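Long-range contacts in CBS domain protein (PDB 2EF7), which is of unknown function but, as a protein built from a pair of CBS domains, probably acts as a regulatory module that senses adenosyl-containing ligands: residues A[46-55]-A[69-79]; A[6-16]-A[110-121]. All coordinates share one frame; numbering follows the deposited sequence.

Contact 1: A[46-55]-A[69-79]; sequences PVGIITERDI and AEEFMTASLIT
P46 and V47 meet the far end of 69-79, where L77 reaches back so that its CD2 lies 3.9 Å from P46 O and packs against V47 CG1. The backbone of V47 joins in through its carbonyl, which takes the N-H of S76 at an angle of 179°, although the donor sits well above the carbonyl plane. M73, a selenomethionine, comes to the same oxygen from its side chain: CG stands between the backbone N and the carbonyl carbon (chi1 71°) and the chain then runs extended, bringing CE to 3.5 Å from V47 O and SE to 3.9 Å from G48 CA. A CB on G48 would collide with that selenium and with T74 O. V47 and G48 form a classic beta bulge opposite V40. Next, I49 and T74 make an antiparallel hydrogen-bonded pair, T74 N to I49 O being 2.8 Å, which adds strand 74-75 as the last strand of the first CBS domain's sheet although in sequence it falls in the second CBS repeat's range. The end of the I50 side chain comes over to 69-79: its CG1 touches M73 CB at 3.5 Å, while CG2 and CD1 meet CE1 and CZ of the F72 ring, and CD1 also meets A69 CB. Where the strand ends, T51 and D54 form a capping box at the start of helix 52-60. D54 OD2 accepts T51 N and, from the opposite face of the carboxylate plane, T74 OG1 at 3.2 Å. One water donates to both D54 O and F72 O, and I55 CG1 lies at the edge of the F72 ring, 3.9 Å from CE1.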
# COMPACT_ATOMS: atom_id res chain seq x y z
N PRO A 46 22.99 -7.70 16.32
CA PRO A 46 22.65 -8.20 14.98
C PRO A 46 23.87 -8.41 14.09
O PRO A 46 24.65 -7.48 13.90
CB PRO A 46 21.75 -7.10 14.40
CG PRO A 46 21.23 -6.38 15.61
CD PRO A 46 22.41 -6.37 16.54
N VAL A 47 24.03 -9.61 13.53
CA VAL A 47 25.15 -9.88 12.63
C VAL A 47 24.65 -10.41 11.29
O VAL A 47 25.43 -10.65 10.37
CB VAL A 47 26.14 -10.90 13.22
CG1 VAL A 47 26.97 -10.25 14.31
CG2 VAL A 47 25.39 -12.10 13.77
N GLY A 48 23.35 -10.58 11.17
CA GLY A 48 22.81 -11.07 9.92
C GLY A 48 21.33 -11.40 10.00
O GLY A 48 20.65 -11.07 10.97
N ILE A 49 20.85 -12.07 8.96
CA ILE A 49 19.45 -12.47 8.89
C ILE A 49 19.32 -13.78 8.13
O ILE A 49 20.06 -14.05 7.19
CB ILE A 49 18.60 -11.38 8.20
CG1 ILE A 49 17.12 -11.75 8.25
CG2 ILE A 49 19.05 -11.21 6.76
CD1 ILE A 49 16.21 -10.73 7.58
N ILE A 50 18.36 -14.61 8.56
CA ILE A 50 18.09 -15.88 7.91
C ILE A 50 16.64 -15.88 7.47
O ILE A 50 15.74 -15.71 8.29
CB ILE A 50 18.32 -17.07 8.88
CG1 ILE A 50 19.82 -17.24 9.16
CG2 ILE A 50 17.76 -18.35 8.28
CD1 ILE A 50 20.16 -18.25 10.25
N THR A 51 16.41 -16.02 6.16
CA THR A 51 15.05 -16.06 5.62
C THR A 51 14.76 -17.50 5.25
O THR A 51 15.67 -18.34 5.26
CB THR A 51 14.92 -15.26 4.34
OG1 THR A 51 15.82 -15.80 3.36
CG2 THR A 51 15.25 -13.78 4.59
N GLU A 52 13.51 -17.78 4.91
CA GLU A 52 13.13 -19.13 4.52
C GLU A 52 13.98 -19.55 3.33
O GLU A 52 14.39 -20.71 3.23
CB GLU A 52 11.66 -19.18 4.11
CG GLU A 52 10.73 -18.69 5.18
CD GLU A 52 9.29 -18.78 4.75
OE1 GLU A 52 8.97 -18.29 3.65
OE2 GLU A 52 8.47 -19.32 5.52
N ARG A 53 14.25 -18.61 2.44
CA ARG A 53 15.04 -18.87 1.25
C ARG A 53 16.48 -19.24 1.60
O ARG A 53 17.09 -20.11 0.97
CB ARG A 53 15.03 -17.66 0.32
CG ARG A 53 15.85 -17.84 -0.93
CD ARG A 53 15.35 -16.95 -2.04
NE ARG A 53 13.91 -17.12 -2.23
CZ ARG A 53 13.21 -16.62 -3.25
NH1 ARG A 53 13.83 -15.92 -4.20
NH2 ARG A 53 11.91 -16.83 -3.32
N ASP A 54 17.03 -18.57 2.62
CA ASP A 54 18.39 -18.87 3.04
C ASP A 54 18.46 -20.31 3.52
O ASP A 54 19.45 -20.99 3.28
CB ASP A 54 18.86 -17.95 4.15
CG ASP A 54 19.07 -16.53 3.67
OD1 ASP A 54 19.53 -16.37 2.52
OD2 ASP A 54 18.80 -15.59 4.45
N ILE A 55 17.41 -20.75 4.20
CA ILE A 55 17.38 -22.12 4.69
C ILE A 55 17.32 -23.10 3.52
O ILE A 55 18.10 -24.05 3.46
CB ILE A 55 16.17 -22.35 5.62
CG1 ILE A 55 16.43 -21.67 6.97
CG2 ILE A 55 15.93 -23.85 5.84
CD1 ILE A 55 15.38 -21.96 8.01
N ALA A 69 24.06 -21.06 12.22
CA ALA A 69 23.46 -19.88 11.62
C ALA A 69 24.45 -19.04 10.82
O ALA A 69 24.20 -18.71 9.66
CB ALA A 69 22.80 -19.03 12.71
N GLU A 70 25.57 -18.68 11.44
CA GLU A 70 26.55 -17.83 10.76
C GLU A 70 27.09 -18.40 9.45
O GLU A 70 27.63 -17.66 8.64
CB GLU A 70 27.72 -17.51 11.71
CG GLU A 70 28.61 -18.68 12.05
CD GLU A 70 29.56 -18.37 13.21
OE1 GLU A 70 30.10 -17.25 13.24
OE2 GLU A 70 29.77 -19.26 14.07
N GLU A 71 26.93 -19.71 9.23
CA GLU A 71 27.44 -20.32 8.00
C GLU A 71 26.54 -20.18 6.78
O GLU A 71 26.99 -20.39 5.66
CB GLU A 71 27.71 -21.81 8.21
CG GLU A 71 28.68 -22.15 9.32
CD GLU A 71 28.99 -23.64 9.36
OE1 GLU A 71 29.66 -24.12 8.43
OE2 GLU A 71 28.56 -24.33 10.32
N PHE A 72 25.27 -19.82 6.98
CA PHE A 72 24.37 -19.71 5.83
C PHE A 72 23.44 -18.51 5.85
O PHE A 72 22.62 -18.33 4.94
CB PHE A 72 23.54 -21.00 5.68
CG PHE A 72 22.53 -21.23 6.76
CD1 PHE A 72 21.19 -20.90 6.56
CD2 PHE A 72 22.90 -21.81 7.98
CE1 PHE A 72 20.23 -21.17 7.54
CE2 PHE A 72 21.95 -22.08 8.97
CZ PHE A 72 20.61 -21.76 8.75
N MSE A 73 23.56 -17.68 6.88
CA MSE A 73 22.74 -16.49 6.98
C MSE A 73 23.18 -15.48 5.93
O MSE A 73 24.18 -15.67 5.24
CB MSE A 73 22.94 -15.85 8.36
CG MSE A 73 24.32 -15.21 8.50
SE MSE A 73 24.69 -14.47 10.24
CE MSE A 73 26.56 -13.92 9.93
N THR A 74 22.41 -14.40 5.78
CA THR A 74 22.79 -13.32 4.89
C THR A 74 23.50 -12.41 5.88
O THR A 74 22.87 -11.88 6.80
CB THR A 74 21.57 -12.59 4.31
OG1 THR A 74 20.90 -13.44 3.37
CG2 THR A 74 22.00 -11.31 3.62
N ALA A 75 24.82 -12.24 5.73
CA ALA A 75 25.58 -11.41 6.65
C ALA A 75 25.28 -9.93 6.46
O ALA A 75 25.15 -9.46 5.34
CB ALA A 75 27.08 -11.65 6.47
N SER A 76 25.16 -9.22 7.57
CA SER A 76 24.89 -7.78 7.55
C SER A 76 25.07 -7.14 8.91
O SER A 76 24.54 -7.61 9.91
CB SER A 76 23.47 -7.50 7.06
OG SER A 76 23.21 -6.11 7.15
N LEU A 77 25.80 -6.03 8.92
CA LEU A 77 26.06 -5.30 10.15
C LEU A 77 25.38 -3.94 10.11
O LEU A 77 25.52 -3.15 11.05
CB LEU A 77 27.57 -5.15 10.37
CG LEU A 77 28.37 -6.43 10.64
CD1 LEU A 77 29.87 -6.13 10.59
CD2 LEU A 77 27.99 -6.99 12.00
N ILE A 78 24.65 -3.66 9.03
CA ILE A 78 23.97 -2.38 8.90
C ILE A 78 22.84 -2.30 9.93
O ILE A 78 21.95 -3.16 9.96
CB ILE A 78 23.34 -2.19 7.48
CG1 ILE A 78 24.28 -2.73 6.39
CG2 ILE A 78 23.08 -0.71 7.22
CD1 ILE A 78 25.65 -2.12 6.39
N THR A 79 22.87 -1.28 10.78
CA THR A 79 21.85 -1.10 11.80
C THR A 79 21.56 0.38 11.99
O THR A 79 22.33 1.23 11.53
CB THR A 79 22.30 -1.63 13.18
OG1 THR A 79 23.37 -0.82 13.66
CG2 THR A 79 22.77 -3.08 13.09
O HOH W 1 22.06 -19.96 2.84

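Contact 2: A[6-16]-A[110-121]; sequences VKEYMKTQVIS and LKGIISIRDITR
K11 and I113 exchange both backbone hydrogen bonds of a single antiparallel bridge: K11 N to I113 O is 2.7 Å, and I113 N to K11 O is 2.9 Å with the donor in the carbonyl plane. Apolar contacts flank it. I114 CD1 reaches Y9 CB at 3.9 Å and V6 CG1, V14 CG1 meets I113 CG1 at 3.6 Å, and V14 CG2 packs on L110 CD2. M10, a selenomethionine, lays SE 4.1 Å from G112 CA, where a CB would clash.

The polar part lies at the helix start. R121 grips D118 OD1 end-on with NH1 (2.9 Å) and NH2, the oxygen lying in the guanidinium plane. With chi3 bent to 83°, the guanidinium turns one face to Y9 CD1, its plane 51° from the ring, and NH2 gives a weak bond to Y9 O. Y9 OH is held by E4 and D125. Replacing D118 with an alanine would probably cost R121 its charge partner, free the guanidinium to turn away from Y9, and deprive S115 N of its acceptor.

S115 and D118 form a capping box, and K111 and G112 a classic bulge opposite V103; this strand-to-helix turn, edged by the N-terminal segment, is that of the second CBS domain.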
# COMPACT_ATOMS: atom_id res chain seq x y z
N VAL A 6 12.70 6.42 15.04
CA VAL A 6 12.62 4.98 14.78
C VAL A 6 11.86 4.18 15.84
O VAL A 6 10.96 3.40 15.52
CB VAL A 6 14.05 4.40 14.63
CG1 VAL A 6 14.01 2.88 14.52
CG2 VAL A 6 14.73 5.01 13.40
N LYS A 7 12.23 4.39 17.09
CA LYS A 7 11.62 3.72 18.24
C LYS A 7 10.09 3.67 18.20
O LYS A 7 9.49 2.65 18.53
CB LYS A 7 12.10 4.43 19.52
CG LYS A 7 11.64 3.82 20.83
CD LYS A 7 12.16 4.64 22.01
CE LYS A 7 11.74 4.04 23.34
NZ LYS A 7 12.34 2.70 23.56
N GLU A 8 9.45 4.77 17.78
CA GLU A 8 7.98 4.81 17.74
C GLU A 8 7.35 4.11 16.54
O GLU A 8 6.12 3.94 16.49
CB GLU A 8 7.49 6.26 17.77
CG GLU A 8 7.81 6.99 19.08
CD GLU A 8 7.31 6.22 20.30
OE1 GLU A 8 8.16 5.83 21.15
OE2 GLU A 8 6.08 5.99 20.40
N TYR A 9 8.16 3.70 15.56
CA TYR A 9 7.60 3.05 14.38
C TYR A 9 8.13 1.66 14.07
O TYR A 9 7.63 0.98 13.17
CB TYR A 9 7.78 3.95 13.16
CG TYR A 9 6.86 5.14 13.19
CD1 TYR A 9 5.60 5.08 12.61
CD2 TYR A 9 7.21 6.30 13.88
CE1 TYR A 9 4.70 6.13 12.72
CE2 TYR A 9 6.32 7.36 14.00
CZ TYR A 9 5.07 7.27 13.41
OH TYR A 9 4.18 8.31 13.53
N MSE A 10 9.16 1.24 14.80
CA MSE A 10 9.76 -0.07 14.59
C MSE A 10 8.87 -1.19 15.12
O MSE A 10 8.06 -0.98 16.01
CB MSE A 10 11.11 -0.14 15.30
CG MSE A 10 10.99 -0.16 16.82
SE MSE A 10 12.70 -0.25 17.70
CE MSE A 10 12.13 -0.14 19.55
N LYS A 11 9.03 -2.37 14.55
CA LYS A 11 8.29 -3.53 15.00
C LYS A 11 9.18 -4.10 16.10
O LYS A 11 10.35 -4.37 15.87
CB LYS A 11 8.14 -4.54 13.87
CG LYS A 11 7.62 -5.89 14.29
CD LYS A 11 7.71 -6.87 13.12
CE LYS A 11 7.48 -8.30 13.56
NZ LYS A 11 7.65 -9.27 12.43
N THR A 12 8.62 -4.24 17.30
CA THR A 12 9.37 -4.78 18.42
C THR A 12 9.06 -6.26 18.60
O THR A 12 8.31 -6.85 17.83
CB THR A 12 9.01 -4.05 19.71
OG1 THR A 12 7.60 -4.14 19.93
CG2 THR A 12 9.41 -2.58 19.62
N GLN A 13 9.65 -6.86 19.63
CA GLN A 13 9.43 -8.28 19.90
C GLN A 13 9.79 -9.11 18.66
O GLN A 13 9.03 -10.00 18.27
CB GLN A 13 7.96 -8.53 20.25
CG GLN A 13 7.37 -7.57 21.26
CD GLN A 13 8.10 -7.59 22.59
OE1 GLN A 13 8.18 -8.63 23.24
NE2 GLN A 13 8.64 -6.45 22.98
N VAL A 14 10.93 -8.82 18.05
CA VAL A 14 11.34 -9.59 16.87
C VAL A 14 12.02 -10.85 17.35
O VAL A 14 12.48 -10.92 18.49
CB VAL A 14 12.30 -8.78 15.98
CG1 VAL A 14 11.61 -7.51 15.51
CG2 VAL A 14 13.57 -8.45 16.75
N ILE A 15 12.10 -11.86 16.49
CA ILE A 15 12.73 -13.12 16.88
C ILE A 15 14.15 -13.20 16.38
O ILE A 15 14.43 -12.92 15.21
CB ILE A 15 11.94 -14.32 16.33
CG1 ILE A 15 10.50 -14.27 16.83
CG2 ILE A 15 12.63 -15.61 16.73
CD1 ILE A 15 10.37 -14.33 18.34
N SER A 16 15.06 -13.61 17.26
CA SER A 16 16.47 -13.75 16.90
C SER A 16 17.01 -15.09 17.35
O SER A 16 16.46 -15.73 18.24
CB SER A 16 17.29 -12.65 17.55
OG SER A 16 17.34 -12.84 18.95
N LEU A 110 19.97 -5.60 19.96
CA LEU A 110 18.76 -5.67 19.14
C LEU A 110 17.51 -5.25 19.91
O LEU A 110 17.27 -5.72 21.03
CB LEU A 110 18.59 -7.10 18.60
CG LEU A 110 17.44 -7.40 17.64
CD1 LEU A 110 17.55 -6.55 16.37
CD2 LEU A 110 17.49 -8.88 17.30
N LYS A 111 16.71 -4.36 19.31
CA LYS A 111 15.47 -3.87 19.93
C LYS A 111 14.26 -4.03 19.01
O LYS A 111 13.13 -4.10 19.49
CB LYS A 111 15.61 -2.39 20.32
CG LYS A 111 16.53 -2.12 21.51
CD LYS A 111 15.89 -2.61 22.80
CE LYS A 111 16.89 -2.63 23.94
NZ LYS A 111 16.26 -3.13 25.19
N GLY A 112 14.50 -4.06 17.71
CA GLY A 112 13.40 -4.20 16.77
C GLY A 112 13.85 -4.17 15.32
O GLY A 112 15.04 -4.26 15.02
N ILE A 113 12.87 -4.04 14.42
CA ILE A 113 13.09 -3.98 12.98
C ILE A 113 12.22 -2.87 12.41
O ILE A 113 11.04 -2.78 12.75
CB ILE A 113 12.66 -5.31 12.29
CG1 ILE A 113 13.58 -6.45 12.72
CG2 ILE A 113 12.68 -5.15 10.77
CD1 ILE A 113 15.02 -6.22 12.37
N ILE A 114 12.80 -2.02 11.57
CA ILE A 114 12.08 -0.91 10.94
C ILE A 114 12.13 -1.11 9.43
O ILE A 114 13.17 -1.45 8.88
CB ILE A 114 12.72 0.48 11.29
CG1 ILE A 114 11.88 1.62 10.71
CG2 ILE A 114 14.13 0.60 10.74
CD1 ILE A 114 10.95 2.25 11.69
N SER A 115 11.00 -0.92 8.75
CA SER A 115 10.95 -1.11 7.31
C SER A 115 10.56 0.16 6.57
O SER A 115 10.02 1.10 7.16
CB SER A 115 9.94 -2.21 6.96
OG SER A 115 8.62 -1.72 7.09
N ILE A 116 10.82 0.17 5.27
CA ILE A 116 10.50 1.31 4.44
C ILE A 116 9.01 1.67 4.55
O ILE A 116 8.64 2.84 4.44
CB ILE A 116 10.86 1.03 2.96
CG1 ILE A 116 10.70 2.31 2.14
CG2 ILE A 116 10.00 -0.10 2.42
CD1 ILE A 116 11.65 3.41 2.55
N ARG A 117 8.16 0.67 4.77
CA ARG A 117 6.73 0.94 4.91
C ARG A 117 6.45 1.65 6.22
O ARG A 117 5.51 2.45 6.31
CB ARG A 117 5.92 -0.36 4.85
CG ARG A 117 5.98 -1.09 3.52
CD ARG A 117 5.73 -0.15 2.34
NE ARG A 117 5.63 -0.88 1.08
CZ ARG A 117 5.84 -0.35 -0.12
NH1 ARG A 117 6.17 0.94 -0.23
NH2 ARG A 117 5.71 -1.09 -1.21
N ASP A 118 7.26 1.36 7.24
CA ASP A 118 7.09 2.01 8.53
C ASP A 118 7.40 3.50 8.35
O ASP A 118 6.77 4.36 8.96
CB ASP A 118 8.04 1.44 9.58
CG ASP A 118 7.66 0.03 10.01
OD1 ASP A 118 6.47 -0.21 10.30
OD2 ASP A 118 8.57 -0.83 10.07
N ILE A 119 8.37 3.78 7.49
CA ILE A 119 8.78 5.16 7.21
C ILE A 119 7.69 5.98 6.53
O ILE A 119 7.41 7.11 6.95
CB ILE A 119 10.07 5.18 6.37
CG1 ILE A 119 11.21 4.52 7.17
CG2 ILE A 119 10.43 6.62 5.99
CD1 ILE A 119 12.54 4.52 6.47
N THR A 120 7.08 5.44 5.49
CA THR A 120 6.01 6.16 4.80
C THR A 120 4.79 6.33 5.70
O THR A 120 4.06 7.31 5.58
CB THR A 120 5.59 5.46 3.50
OG1 THR A 120 5.32 4.08 3.77
CG2 THR A 120 6.68 5.58 2.46
N ARG A 121 4.56 5.38 6.60
CA ARG A 121 3.42 5.48 7.51
C ARG A 121 3.69 6.64 8.47
O ARG A 121 2.77 7.40 8.81
CB ARG A 121 3.23 4.19 8.32
CG ARG A 121 2.13 4.30 9.37
CD ARG A 121 1.77 2.95 10.00
NE ARG A 121 2.65 2.55 11.09
CZ ARG A 121 3.75 1.82 10.95
NH1 ARG A 121 4.12 1.40 9.75
NH2 ARG A 121 4.47 1.49 12.01

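In the fold
Contacts 1 and 2 are counterparts in the two CBS domains: each joins a bulged strand and the capped start of the following helix (45-51 with 52-60, 110-115 with 116-126) to a segment from the other domain's sequence range, a short edge strand in contact 1 and a single bridge in contact 2. Their centres lie about 17 Å apart on opposite sides of the chain's centre, yet they touch, P46 CG packing 3.8 Å from L110 CD1. Contact 1 is partly buried, with two antiparallel bridges, an aromatic ring among isoleucines and a threonine hydroxyl on the capping aspartate. Contact 2 lies at the surface and gives its capping aspartate an arginine instead.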